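Local coordinates for phage-like element PBSX protein XkdH (Bacillus subtilis, PDB 3F3B), which is of unknown function but belongs to a phage barrel family and is probably a structural component of the defective prophage particle PBSX, at residues Thr67-Ser71 with Ala112-Ser117; Asp81-Asn85 with Leu97-Lys101; Phe72-Leu78 with His106-Ala112. All blocks are in the same frame, centred on the assembly; numbering follows the deposited sequence.

Interaction 1. Residues Thr67-Ser71 with Ala112-Ser117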
loop_
_atom_site.group_PDB
_atom_site.type_symbol
_atom_site.label_atom_id
_atom_site.label_comp_id
_atom_site.label_asym_id
_atom_site.label_seq_id
_atom_site.Cartn_x
_atom_site.Cartn_y
_atom_site.Cartn_z
ATOM N N THR A 67 -4.647 -17.686 -8.942
ATOM C CA THR A 67 -4.884 -17.276 -7.578
ATOM C C THR A 67 -3.791 -16.357 -7.093
ATOM O O THR A 67 -2.611 -16.637 -7.272
ATOM C CB THR A 67 -4.994 -18.494 -6.655
ATOM O OG1 THR A 67 -6.213 -19.192 -6.952
ATOM C CG2 THR A 67 -4.997 -18.061 -5.190
ATOM N N VAL A 68 -4.200 -15.248 -6.487
ATOM C CA VAL A 68 -3.268 -14.260 -5.963
ATOM C C VAL A 68 -3.649 -13.932 -4.520
ATOM O O VAL A 68 -4.700 -14.364 -4.029
ATOM C CB VAL A 68 -3.330 -12.954 -6.774
ATOM C CG1 VAL A 68 -3.081 -13.233 -8.242
ATOM C CG2 VAL A 68 -4.688 -12.295 -6.584
ATOM N N TYR A 69 -2.791 -13.184 -3.838
ATOM C CA TYR A 69 -3.086 -12.778 -2.473
ATOM C C TYR A 69 -4.028 -11.586 -2.568
ATOM O O TYR A 69 -3.778 -10.646 -3.316
ATOM C CB TYR A 69 -1.804 -12.387 -1.738
ATOM C CG TYR A 69 -0.963 -13.576 -1.346
ATOM C CD1 TYR A 69 -1.244 -14.299 -0.188
ATOM C CD2 TYR A 69 0.090 -14.005 -2.152
ATOM C CE1 TYR A 69 -0.498 -15.421 0.162
ATOM C CE2 TYR A 69 0.842 -15.125 -1.815
ATOM C CZ TYR A 69 0.542 -15.828 -0.658
ATOM O OH TYR A 69 1.278 -16.940 -0.329
ATOM N N HIS A 70 -5.129 -11.642 -1.834
ATOM C CA HIS A 70 -6.091 -10.554 -1.860
ATOM C C HIS A 70 -5.722 -9.521 -0.807
ATOM O O HIS A 70 -5.833 -8.315 -1.031
ATOM C CB HIS A 70 -7.500 -11.094 -1.600
ATOM C CG HIS A 70 -8.531 -10.024 -1.423
ATOM N ND1 HIS A 70 -8.835 -9.112 -2.411
ATOM C CD2 HIS A 70 -9.318 -9.712 -0.367
ATOM C CE1 HIS A 70 -9.764 -8.284 -1.971
ATOM N NE2 HIS A 70 -10.075 -8.626 -0.733
ATOM N N SER A 71 -5.275 -9.998 0.343
ATOM C CA SER A 71 -4.897 -9.098 1.412
ATOM C C SER A 71 -4.138 -9.842 2.502
ATOM O O SER A 71 -4.096 -11.073 2.526
ATOM C CB SER A 71 -6.145 -8.463 2.017
ATOM O OG SER A 71 -6.885 -9.418 2.762
ATOM N N ALA A 112 -3.063 -4.743 4.243
ATOM C CA ALA A 112 -2.747 -4.348 2.876
ATOM C C ALA A 112 -3.777 -5.053 1.980
ATOM O O ALA A 112 -4.132 -6.202 2.235
ATOM C CB ALA A 112 -1.337 -4.788 2.520
ATOM N N VAL A 113 -4.269 -4.370 0.948
ATOM C CA VAL A 113 -5.252 -4.980 0.065
ATOM C C VAL A 113 -4.862 -4.831 -1.405
ATOM O O VAL A 113 -4.420 -3.766 -1.837
ATOM C CB VAL A 113 -6.682 -4.371 0.293
ATOM C CG1 VAL A 113 -7.701 -5.049 -0.622
ATOM C CG2 VAL A 113 -7.115 -4.567 1.737
ATOM N N ARG A 114 -5.028 -5.919 -2.156
ATOM C CA ARG A 114 -4.726 -5.972 -3.586
ATOM C C ARG A 114 -5.236 -4.712 -4.276
ATOM O O ARG A 114 -6.433 -4.438 -4.290
ATOM C CB ARG A 114 -5.372 -7.225 -4.188
ATOM C CG ARG A 114 -5.379 -7.326 -5.704
ATOM C CD ARG A 114 -6.124 -8.602 -6.138
ATOM N NE ARG A 114 -6.780 -8.473 -7.440
ATOM C CZ ARG A 114 -6.144 -8.471 -8.607
ATOM N NH1 ARG A 114 -4.820 -8.594 -8.647
ATOM N NH2 ARG A 114 -6.828 -8.336 -9.739
ATOM N N ASP A 115 -4.314 -3.951 -4.849
ATOM C CA ASP A 115 -4.646 -2.701 -5.516
ATOM C C ASP A 115 -5.820 -2.791 -6.484
ATOM O O ASP A 115 -6.823 -2.096 -6.311
ATOM C CB ASP A 115 -3.424 -2.161 -6.261
ATOM C CG ASP A 115 -3.476 -0.655 -6.454
ATOM O OD1 ASP A 115 -4.575 -0.075 -6.330
ATOM O OD2 ASP A 115 -2.418 -0.050 -6.733
ATOM N N GLU A 116 -5.706 -3.644 -7.497
ATOM C CA GLU A 116 -6.765 -3.768 -8.497
ATOM C C GLU A 116 -8.093 -4.377 -8.068
ATOM O O GLU A 116 -8.935 -4.673 -8.916
ATOM C CB GLU A 116 -6.245 -4.511 -9.733
ATOM C CG GLU A 116 -5.358 -3.644 -10.619
ATOM C CD GLU A 116 -5.037 -4.291 -11.948
ATOM O OE1 GLU A 116 -4.414 -5.376 -11.950
ATOM O OE2 GLU A 116 -5.408 -3.712 -12.990
ATOM N N SER A 117 -8.293 -4.562 -6.767
ATOM C CA SER A 117 -9.554 -5.111 -6.278
ATOM C C SER A 117 -10.318 -3.980 -5.604
ATOM O O SER A 117 -11.415 -4.179 -5.081
ATOM C CB SER A 117 -9.320 -6.253 -5.278
ATOM O OG SER A 117 -8.962 -5.761 -4.000
#

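Interaction 2. Residues Asp81-Asn85 with Leu97-Lys101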
loop_
_atom_site.group_PDB
_atom_site.type_symbol
_atom_site.label_atom_id
_atom_site.label_comp_id
_atom_site.label_asym_id
_atom_site.label_seq_id
_atom_site.Cartn_x
_atom_site.Cartn_y
_atom_site.Cartn_z
ATOM N N ASP A 81 8.232 4.327 8.260
ATOM C CA ASP A 81 7.230 5.389 8.080
ATOM C C ASP A 81 6.030 4.762 7.370
ATOM O O ASP A 81 6.027 4.621 6.146
ATOM C CB ASP A 81 7.809 6.512 7.213
ATOM C CG ASP A 81 6.900 7.738 7.126
ATOM O OD1 ASP A 81 5.661 7.593 7.027
ATOM O OD2 ASP A 81 7.435 8.867 7.132
ATOM N N ILE A 82 5.016 4.385 8.141
ATOM C CA ILE A 82 3.821 3.751 7.590
ATOM C C ILE A 82 2.631 4.696 7.647
ATOM O O ILE A 82 2.334 5.265 8.695
ATOM C CB ILE A 82 3.464 2.472 8.379
ATOM C CG1 ILE A 82 4.680 1.534 8.448
ATOM C CG2 ILE A 82 2.264 1.795 7.748
ATOM C CD1 ILE A 82 5.230 1.098 7.109
ATOM N N ARG A 83 1.954 4.855 6.517
ATOM C CA ARG A 83 0.792 5.736 6.427
ATOM C C ARG A 83 -0.329 5.018 5.690
ATOM O O ARG A 83 -0.075 4.244 4.781
ATOM C CB ARG A 83 1.150 7.010 5.660
ATOM C CG ARG A 83 2.361 7.736 6.189
ATOM C CD ARG A 83 2.745 8.883 5.269
ATOM N NE ARG A 83 4.089 9.365 5.563
ATOM C CZ ARG A 83 4.713 10.317 4.879
ATOM N NH1 ARG A 83 4.113 10.902 3.851
ATOM N NH2 ARG A 83 5.950 10.669 5.211
ATOM N N VAL A 84 -1.573 5.266 6.074
ATOM C CA VAL A 84 -2.664 4.604 5.380
ATOM C C VAL A 84 -2.757 5.186 3.970
ATOM O O VAL A 84 -2.405 6.345 3.731
ATOM C CB VAL A 84 -4.003 4.755 6.141
ATOM C CG1 VAL A 84 -5.156 4.299 5.274
ATOM C CG2 VAL A 84 -3.963 3.907 7.408
ATOM N N ASN A 85 -3.210 4.350 3.041
ATOM C CA ASN A 85 -3.334 4.711 1.641
ATOM C C ASN A 85 -1.958 4.644 1.002
ATOM O O ASN A 85 -1.766 5.074 -0.136
ATOM C CB ASN A 85 -3.954 6.097 1.480
ATOM C CG ASN A 85 -5.395 6.134 1.932
ATOM O OD1 ASN A 85 -6.220 5.344 1.476
ATOM N ND2 ASN A 85 -5.708 7.051 2.840
ATOM N N LEU A 97 -2.529 0.168 1.782
ATOM C CA LEU A 97 -2.792 -0.016 3.207
ATOM C C LEU A 97 -4.182 0.576 3.460
ATOM O O LEU A 97 -4.394 1.770 3.289
ATOM C CB LEU A 97 -1.719 0.692 4.035
ATOM C CG LEU A 97 -0.296 0.308 3.603
ATOM C CD1 LEU A 97 0.704 0.835 4.613
ATOM C CD2 LEU A 97 -0.166 -1.209 3.477
ATOM N N LYS A 98 -5.130 -0.264 3.863
ATOM C CA LYS A 98 -6.500 0.197 4.059
ATOM C C LYS A 98 -6.909 0.546 5.472
ATOM O O LYS A 98 -6.865 1.710 5.872
ATOM C CB LYS A 98 -7.482 -0.838 3.501
ATOM C CG LYS A 98 -7.121 -1.333 2.101
ATOM C CD LYS A 98 -6.913 -0.191 1.111
ATOM C CE LYS A 98 -8.215 0.520 0.767
ATOM N NZ LYS A 98 -8.005 1.599 -0.241
ATOM N N LEU A 99 -7.345 -0.458 6.222
ATOM C CA LEU A 99 -7.779 -0.226 7.592
ATOM C C LEU A 99 -6.688 0.507 8.363
ATOM O O LEU A 99 -5.540 0.576 7.910
ATOM C CB LEU A 99 -8.121 -1.556 8.272
ATOM C CG LEU A 99 -9.333 -2.307 7.708
ATOM C CD1 LEU A 99 -10.505 -1.332 7.572
ATOM C CD2 LEU A 99 -9.000 -2.918 6.355
ATOM N N PRO A 100 -7.037 1.081 9.528
ATOM C CA PRO A 100 -6.092 1.815 10.374
ATOM C C PRO A 100 -4.930 0.931 10.785
ATOM O O PRO A 100 -5.064 -0.295 10.826
ATOM C CB PRO A 100 -6.945 2.212 11.574
ATOM C CG PRO A 100 -8.292 2.363 10.986
ATOM C CD PRO A 100 -8.393 1.155 10.090
ATOM N N LYS A 101 -3.791 1.551 11.079
ATOM C CA LYS A 101 -2.621 0.809 11.515
ATOM C C LYS A 101 -2.576 0.880 13.034
ATOM O O LYS A 101 -3.336 1.626 13.648
ATOM C CB LYS A 101 -1.339 1.415 10.939
ATOM C CG LYS A 101 -1.001 2.792 11.469
ATOM C CD LYS A 101 0.406 3.217 11.074
ATOM C CE LYS A 101 0.745 4.591 11.662
ATOM N NZ LYS A 101 2.183 4.964 11.486
#

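Interaction 3. Residues Phe72-Leu78 with His106-Ala112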
loop_
_atom_site.group_PDB
_atom_site.type_symbol
_atom_site.label_atom_id
_atom_site.label_comp_id
_atom_site.label_asym_id
_atom_site.label_seq_id
_atom_site.Cartn_x
_atom_site.Cartn_y
_atom_site.Cartn_z
ATOM N N PHE A 72 -3.528 -9.081 3.397
ATOM C CA PHE A 72 -2.793 -9.647 4.507
ATOM C C PHE A 72 -2.474 -8.564 5.501
ATOM O O PHE A 72 -2.444 -7.380 5.169
ATOM C CB PHE A 72 -1.486 -10.313 4.055
ATOM C CG PHE A 72 -0.827 -9.653 2.876
ATOM C CD1 PHE A 72 -1.047 -10.130 1.584
ATOM C CD2 PHE A 72 0.027 -8.573 3.052
ATOM C CE1 PHE A 72 -0.424 -9.540 0.487
ATOM C CE2 PHE A 72 0.656 -7.973 1.958
ATOM C CZ PHE A 72 0.428 -8.460 0.676
ATOM N N LEU A 73 -2.262 -8.976 6.737
ATOM C CA LEU A 73 -1.916 -8.045 7.778
ATOM C C LEU A 73 -0.400 -7.926 7.708
ATOM O O LEU A 73 0.318 -8.906 7.947
ATOM C CB LEU A 73 -2.351 -8.598 9.133
ATOM C CG LEU A 73 -1.988 -7.755 10.347
ATOM C CD1 LEU A 73 -2.656 -6.405 10.236
ATOM C CD2 LEU A 73 -2.427 -8.474 11.617
ATOM N N VAL A 74 0.089 -6.740 7.360
ATOM C CA VAL A 74 1.524 -6.523 7.265
ATOM C C VAL A 74 2.113 -6.068 8.590
ATOM O O VAL A 74 1.525 -5.238 9.272
ATOM C CB VAL A 74 1.877 -5.452 6.220
ATOM C CG1 VAL A 74 3.378 -5.448 6.003
ATOM C CG2 VAL A 74 1.143 -5.720 4.909
ATOM N N HIS A 75 3.271 -6.617 8.947
ATOM C CA HIS A 75 3.968 -6.249 10.177
ATOM C C HIS A 75 5.257 -5.556 9.747
ATOM O O HIS A 75 6.067 -6.146 9.033
ATOM C CB HIS A 75 4.296 -7.492 10.997
ATOM C CG HIS A 75 3.098 -8.317 11.344
ATOM N ND1 HIS A 75 2.285 -8.882 10.387
ATOM C CD2 HIS A 75 2.579 -8.678 12.542
ATOM C CE1 HIS A 75 1.316 -9.559 10.980
ATOM N NE2 HIS A 75 1.473 -9.450 12.287
ATOM N N PHE A 76 5.428 -4.309 10.182
ATOM C CA PHE A 76 6.582 -3.485 9.835
ATOM C C PHE A 76 7.375 -3.084 11.063
ATOM O O PHE A 76 6.840 -3.034 12.174
ATOM C CB PHE A 76 6.136 -2.173 9.200
ATOM C CG PHE A 76 5.556 -2.299 7.827
ATOM C CD1 PHE A 76 6.376 -2.509 6.731
ATOM C CD2 PHE A 76 4.194 -2.078 7.617
ATOM C CE1 PHE A 76 5.857 -2.484 5.452
ATOM C CE2 PHE A 76 3.666 -2.051 6.335
ATOM C CZ PHE A 76 4.499 -2.253 5.252
ATOM N N PRO A 77 8.662 -2.753 10.871
ATOM C CA PRO A 77 9.501 -2.337 11.995
ATOM C C PRO A 77 8.927 -1.000 12.437
ATOM O O PRO A 77 8.396 -0.258 11.616
ATOM C CB PRO A 77 10.881 -2.165 11.363
ATOM C CG PRO A 77 10.835 -3.029 10.140
ATOM C CD PRO A 77 9.441 -2.791 9.623
ATOM N N LEU A 78 9.042 -0.692 13.719
ATOM C CA LEU A 78 8.515 0.558 14.251
ATOM C C LEU A 78 9.202 1.783 13.631
ATOM O O LEU A 78 8.590 2.842 13.482
ATOM C CB LEU A 78 8.675 0.578 15.775
ATOM C CG LEU A 78 7.578 1.320 16.539
ATOM C CD1 LEU A 78 6.240 0.642 16.283
ATOM C CD2 LEU A 78 7.893 1.309 18.021
ATOM N N HIS A 106 5.830 -4.181 19.317
ATOM C CA HIS A 106 6.841 -3.247 18.827
ATOM C C HIS A 106 6.873 -3.138 17.300
ATOM O O HIS A 106 7.893 -2.775 16.714
ATOM C CB HIS A 106 8.219 -3.676 19.351
ATOM C CG HIS A 106 9.270 -2.613 19.253
ATOM N ND1 HIS A 106 9.172 -1.405 19.912
ATOM C CD2 HIS A 106 10.462 -2.594 18.610
ATOM C CE1 HIS A 106 10.261 -0.691 19.684
ATOM N NE2 HIS A 106 11.060 -1.391 18.898
ATOM N N HIS A 107 5.751 -3.439 16.659
ATOM C CA HIS A 107 5.674 -3.375 15.205
ATOM C C HIS A 107 4.462 -2.577 14.749
ATOM O O HIS A 107 3.492 -2.429 15.500
ATOM C CB HIS A 107 5.540 -4.784 14.622
ATOM C CG HIS A 107 6.675 -5.696 14.958
ATOM N ND1 HIS A 107 6.518 -7.058 15.083
ATOM C CD2 HIS A 107 7.989 -5.445 15.173
ATOM C CE1 HIS A 107 7.686 -7.609 15.363
ATOM N NE2 HIS A 107 8.594 -6.652 15.422
ATOM N N TRP A 108 4.518 -2.049 13.527
ATOM C CA TRP A 108 3.357 -1.360 12.987
ATOM C C TRP A 108 2.577 -2.489 12.340
ATOM O O TRP A 108 3.142 -3.291 11.595
ATOM C CB TRP A 108 3.721 -0.340 11.895
ATOM C CG TRP A 108 4.366 0.918 12.394
ATOM C CD1 TRP A 108 5.662 1.298 12.215
ATOM C CD2 TRP A 108 3.752 1.944 13.183
ATOM N NE1 TRP A 108 5.899 2.497 12.845
ATOM C CE2 TRP A 108 4.744 2.918 13.448
ATOM C CE3 TRP A 108 2.460 2.136 13.695
ATOM C CZ2 TRP A 108 4.486 4.073 14.204
ATOM C CZ3 TRP A 108 2.201 3.297 14.454
ATOM C CH2 TRP A 108 3.215 4.243 14.698
ATOM N N GLU A 109 1.294 -2.585 12.641
ATOM C CA GLU A 109 0.469 -3.615 12.025
ATOM C C GLU A 109 -0.573 -2.898 11.193
ATOM O O GLU A 109 -1.192 -1.946 11.657
ATOM C CB GLU A 109 -0.219 -4.479 13.081
ATOM C CG GLU A 109 0.657 -5.561 13.669
ATOM C CD GLU A 109 -0.100 -6.440 14.644
ATOM O OE1 GLU A 109 -1.350 -6.464 14.575
ATOM O OE2 GLU A 109 0.554 -7.114 15.464
ATOM N N VAL A 110 -0.774 -3.352 9.966
ATOM C CA VAL A 110 -1.740 -2.706 9.100
ATOM C C VAL A 110 -2.124 -3.653 7.983
ATOM O O VAL A 110 -1.290 -4.417 7.510
ATOM C CB VAL A 110 -1.140 -1.419 8.494
ATOM C CG1 VAL A 110 0.076 -1.767 7.628
ATOM C CG2 VAL A 110 -2.201 -0.668 7.693
ATOM N N VAL A 111 -3.385 -3.599 7.567
ATOM C CA VAL A 111 -3.886 -4.453 6.502
ATOM C C VAL A 111 -3.564 -3.881 5.125
ATOM O O VAL A 111 -3.748 -2.684 4.869
ATOM C CB VAL A 111 -5.427 -4.637 6.614
ATOM C CG1 VAL A 111 -5.962 -5.361 5.388
ATOM C CG2 VAL A 111 -5.771 -5.435 7.889
ATOM N N ALA A 112 -3.063 -4.743 4.243
ATOM C CA ALA A 112 -2.747 -4.348 2.876
ATOM C C ALA A 112 -3.777 -5.053 1.980
ATOM O O ALA A 112 -4.132 -6.202 2.235
ATOM C CB ALA A 112 -1.337 -4.788 2.520
#

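Interaction 1. Residues Thr67-Ser71 with Ala112-Ser117
V68 opens the contact by laying its CG2 methyl against the arginine shaft, 4.0 Å from CD of R114, the side chains crossing at about a right angle. Y69 takes part through its backbone, its carbonyl oxygen near CB of R114, while its ring leads away towards Y95. The carbonyl of H70 accepts the N-H of R114, H70 O to R114 N 2.8 Å and nearly straight at 173°. With CG anti to the backbone N (chi1 172°), the imidazole of H70 swings to the 3-10 segment 115-117, where CB of S117 sits in the ring plane at its edge; CE1 of H70 lies 3.3 Å from OG of S117. That hydroxyl donates to the carbonyl of R114, 2.9 Å from S117 OG to R114 O, in the carbonyl plane, and the amide of S117 shares the acceptor; S117 is poorly ordered, so these details are less certain. S71 pairs with V113, a non-hydrogen-bonded antiparallel pair with CA atoms 4.3 Å apart, and CB of S71 packs on CG2 of V113. Where 112-114 runs off into 115-117, H70 and S71 together face T56 of strand 48-61, a classic beta bulge in the neighbouring pairing.

Interaction 2. Residues Asp81-Asn85 with Leu97-Lys101
The backbones of 81-85 and 97-101, largely irregular, come together where the amide of N85 donates to the carbonyl of L97, N85 N to L97 O 2.8 Å, in the carbonyl plane and with 159° at the hydrogen. This is loop-against-loop packing at the side of a curled antiparallel sheet: one segment connects strand 66-77 to strand 87-90, and the other leaves strand 93-97 for strand 102-104. L97 points into the contact and supplies its apolar centre. Its CD1 methyl meets CG2 of I82 at 3.6 Å, the two side chains crossing at about a right angle, and also lies against the carbonyl oxygen of R83. With CG1 of I82 beside the backbone N (chi1 -53°), CG2 stands anti to that N and is the branch turned to L97, while the ethyl arm leads towards W108 and F76. V84 lies alongside 97-101 and touches its backbone: CG1 rests on the carbonyl oxygens of L97 and K98, at 3.2 Å from K98 O, and CG2 is near the oxygen of L99. On the outer side, R83 grips D81 side-on, NE to OD1 and NH2 to OD2, a two-nitrogen salt bridge within the loop that ties its side chain back along its own segment. K101 reaches across from 97-101. Its chain is extended beyond CG, with CD passing CG2 of I82, and it also makes a cation-pi contact with W108. The ammonium ends on a backbone acceptor: NZ of K101 donates to the carbonyl oxygen of I82 at 2.8 Å, tilted 21° from the carbonyl plane.

Interaction 3. Residues Phe72-Leu78 with His106-Ala112
W108 and L78 lock together at one end of this antiparallel pair. From its CB, 4.1 Å from CB of F76, the indole follows chi1 -74°, which sets CG anti to the carbonyl carbon and carries the ring over to P77 and L78. CD1 then meets the oxygen of P77 at the ring edge, 3.2 Å from P77 O. NE1 comes next and donates to the carbonyl of L78, W108 NE1 to L78 O 2.8 Å; the bond is bent, and the oxygen lies 22° out of the ring plane. Over one face, near CE2, sits CD1 of L78 in a CH-pi contact, 3.9 Å from the centroid of the five-membered ring. Farther out, CZ3 of the six-membered ring comes up against NZ of K101. The other methyl of L78, CD2, touches CE1 and ND1 of H106.

Behind this end, F72, V74 and F76 form hydrogen-bonded pairs with A112, V110 and W108, each joined by two backbone bonds. The side chains of these six share one face of the sheet: CG1 of V110 meets the F76 ring at its edge, 3.8 Å from CE2, and CG2 of V74 packs on CB of A112. On the other face H75 and E109 lie side by side, pointing the same way, their ring and carboxylate planes 50° apart. E109 forms its salt bridge with R104, while H75 stacks on Y51. The chemistry is thus divided by face, apolar packing on one and mixed polar packing on the other, while the indole N-H satisfies the carbonyl of L78, beyond the F76-W108 pair.

Interactions 1 and 3 are consecutive lengths of one antiparallel pairing, strands 66-77 and 107-114, and share A112; their centres lie about 16 Å apart. Interaction 2 flanks strand 107-114, its centre about 9 Å from that of interaction 3 and about 15 Å from that of interaction 1. It joins the former through K98 N and V111 O, 3.0 Å apart and probably hydrogen-bonded, and through packing of I82 CD1 on F76 CD2 at 3.4 Å. Towards interaction 1, V113 CG2 meets K98 CG at 3.3 Å. The function, and so any active site, is not established; a phosphate ion, probably from crystallisation, lies about 4 Å (nearest atoms) from the R114 side chain.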